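Local coordinates for protein adenosine deaminase (Burkholderia ambifaria, PDB 4GXW) that binds a zinc ion and probably deaminates an adenine-type purine base or nucleoside by hydrolysis, at residues 39-43 and 302-306. Coordinates in Å, arbitrary orientation, origin at the centre of the assembly. Residue numbers count along the deposited sequence, not the author numbering.
Sequences LGAVR and DPTLH
A loop and a short helix of the TIM-barrel amidohydrolase fold meet here beside the zinc site. Residues 39-43 link strand 31-33, which precedes the zinc ligand His-37, to helix 44-54. Residues 302-306 directly follow the ligand Asp-301 and form a short, weakly bonded helix from about Pro-303. Gly-40 and Thr-304 lose the most surface. Gly-40 lies in a short 3-10 segment, with phi/psi -96/9. Its CA lies 4.1 Å from the CA of Asp-302, and the CA atoms of Ala-41 and Thr-304 are 4.9 Å apart. A CB on Gly-40 would clash with OD1 of Asp-302, whose side chain lies beside the zinc site. Gly-40 O accepts a hydrogen bond from Thr-304 N at 3.1 Å. Thr-304 points its CB toward the loop in the p rotamer. Its OG1 therefore sits between Gly-40 O and Val-42 O, and its proton can serve either one. Tyr-67 OH also bonds to Val-42 O. Ala-41 CB packs on Pro-303 CG at 3.6 Å. Arg-43, the N-cap residue of the next helix, turns its CB away and forms salt bridges with Asp-104 and Glu-103. The shortest approach is Thr-304 OG1 to Val-42 O, 2.8 Å.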
ATOM      1  N   LEU A  39       6.851  -0.453  -7.625  1.00  9.05           N
ATOM      2  CA  LEU A  39       7.169   0.456  -8.715  1.00  9.49           C
ATOM      3  C   LEU A  39       6.661   1.877  -8.454  1.00 10.16           C
ATOM      4  O   LEU A  39       7.000   2.803  -9.191  1.00 13.57           O
ATOM      5  CB  LEU A  39       6.655  -0.099 -10.054  1.00 10.77           C
ATOM      6  CG  LEU A  39       7.631  -1.012 -10.822  1.00 10.06           C
ATOM      7  CD1 LEU A  39       8.044  -2.235  -9.995  1.00 12.76           C
ATOM      8  CD2 LEU A  39       7.027  -1.439 -12.158  1.00 10.76           C
ATOM      9  N   GLY A  40       5.862   2.043  -7.402  1.00 10.25           N
ATOM     10  CA  GLY A  40       5.464   3.369  -6.944  1.00 13.21           C
ATOM     11  C   GLY A  40       6.323   3.906  -5.805  1.00 11.21           C
ATOM     12  O   GLY A  40       5.999   4.936  -5.192  1.00 12.00           O
ATOM     13  N   ALA A  41       7.413   3.197  -5.515  1.00  9.92           N
ATOM     14  CA  ALA A  41       8.328   3.546  -4.431  1.00  9.89           C
ATOM     15  C   ALA A  41       9.753   3.749  -4.937  1.00  9.96           C
ATOM     16  O   ALA A  41      10.694   3.720  -4.156  1.00 10.80           O
ATOM     17  CB  ALA A  41       8.307   2.478  -3.344  1.00 11.32           C
ATOM     18  N   VAL A  42       9.919   3.939  -6.243  1.00 10.18           N
ATOM     19  CA  VAL A  42      11.245   4.194  -6.787  1.00 10.71           C
ATOM     20  C   VAL A  42      11.673   5.631  -6.496  1.00 11.76           C
ATOM     21  O   VAL A  42      10.936   6.577  -6.793  1.00 13.77           O
ATOM     22  CB  VAL A  42      11.279   3.912  -8.309  1.00 10.83           C
ATOM     23  CG1 VAL A  42      12.653   4.197  -8.875  1.00 11.42           C
ATOM     24  CG2 VAL A  42      10.871   2.463  -8.583  1.00 11.46           C
ATOM     25  N   ARG A  43      12.859   5.797  -5.914  1.00 12.41           N
ATOM     26  CA  ARG A  43      13.370   7.135  -5.620  1.00 13.24           C
ATOM     27  C   ARG A  43      13.632   7.891  -6.918  1.00 13.39           C
ATOM     28  O   ARG A  43      14.098   7.302  -7.898  1.00 13.44           O
ATOM     29  CB  ARG A  43      14.663   7.048  -4.813  1.00 14.45           C
ATOM     30  CG  ARG A  43      14.525   6.378  -3.455  1.00 13.43           C
ATOM     31  CD  ARG A  43      15.886   6.245  -2.798  1.00 13.70           C
ATOM     32  NE  ARG A  43      15.847   5.401  -1.609  1.00 10.31           N
ATOM     33  CZ  ARG A  43      16.916   4.855  -1.050  1.00 11.81           C
ATOM     34  NH1 ARG A  43      18.128   5.073  -1.555  1.00 15.67           N
ATOM     35  NH2 ARG A  43      16.778   4.084   0.014  1.00 14.23           N
ATOM     36  N   ASP A 302       1.828   4.514  -3.221  1.00 10.81           N
ATOM     37  CA  ASP A 302       2.923   4.848  -4.140  1.00 11.70           C
ATOM     38  C   ASP A 302       3.713   5.983  -3.503  1.00 11.41           C
ATOM     39  O   ASP A 302       3.571   7.145  -3.910  1.00 13.86           O
ATOM     40  CB  ASP A 302       2.385   5.278  -5.516  1.00 13.54           C
ATOM     41  CG  ASP A 302       1.479   4.245  -6.137  1.00 15.45           C
ATOM     42  OD1 ASP A 302       1.986   3.230  -6.655  1.00 15.35           O
ATOM     43  OD2 ASP A 302       0.240   4.445  -6.126  1.00 20.66           O
ATOM     44  N   PRO A 303       4.536   5.667  -2.490  1.00 10.14           N
ATOM     45  CA  PRO A 303       5.099   6.716  -1.631  1.00 10.84           C
ATOM     46  C   PRO A 303       5.918   7.770  -2.371  1.00 11.73           C
ATOM     47  O   PRO A 303       5.802   8.950  -2.053  1.00 14.45           O
ATOM     48  CB  PRO A 303       5.966   5.936  -0.626  1.00 10.87           C
ATOM     49  CG  PRO A 303       6.184   4.601  -1.277  1.00 11.79           C
ATOM     50  CD  PRO A 303       4.932   4.326  -2.030  1.00 10.38           C
ATOM     51  N   THR A 304       6.728   7.379  -3.344  1.00 10.98           N
ATOM     52  CA  THR A 304       7.573   8.383  -3.987  1.00 12.44           C
ATOM     53  C   THR A 304       6.828   9.180  -5.053  1.00 13.48           C
ATOM     54  O   THR A 304       7.202  10.313  -5.354  1.00 19.63           O
ATOM     55  CB  THR A 304       8.845   7.779  -4.582  1.00 13.95           C
ATOM     56  OG1 THR A 304       8.479   6.777  -5.536  1.00 12.86           O
ATOM     57  CG2 THR A 304       9.715   7.181  -3.486  1.00 14.11           C
ATOM     58  N   LEU A 305       5.778   8.595  -5.619  1.00 11.94           N
ATOM     59  CA  LEU A 305       4.987   9.275  -6.645  1.00 13.17           C
ATOM     60  C   LEU A 305       3.868  10.122  -6.034  1.00 15.02           C
ATOM     61  O   LEU A 305       3.507  11.164  -6.580  1.00 16.73           O
ATOM     62  CB  LEU A 305       4.406   8.263  -7.630  1.00 16.14           C
ATOM     63  CG  LEU A 305       5.445   7.432  -8.384  1.00 12.29           C
ATOM     64  CD1 LEU A 305       4.782   6.445  -9.326  1.00 14.24           C
ATOM     65  CD2 LEU A 305       6.412   8.317  -9.149  1.00 18.03           C
ATOM     66  N   HIS A 306       3.332   9.680  -4.903  1.00 13.97           N
ATOM     67  CA  HIS A 306       2.327  10.443  -4.161  1.00 14.65           C
ATOM     68  C   HIS A 306       2.973  11.473  -3.237  1.00 14.81           C
ATOM     69  O   HIS A 306       2.275  12.290  -2.643  1.00 16.48           O
ATOM     70  CB  HIS A 306       1.460   9.520  -3.303  1.00 13.46           C
ATOM     71  CG  HIS A 306       0.428   8.751  -4.072  1.00 12.60           C
ATOM     72  ND1 HIS A 306      -0.655   8.161  -3.453  1.00 14.28           N
ATOM     73  CD2 HIS A 306       0.314   8.466  -5.389  1.00 13.59           C
ATOM     74  CE1 HIS A 306      -1.390   7.545  -4.363  1.00 15.43           C
ATOM     75  NE2 HIS A 306      -0.827   7.715  -5.545  1.00 15.25           N
TER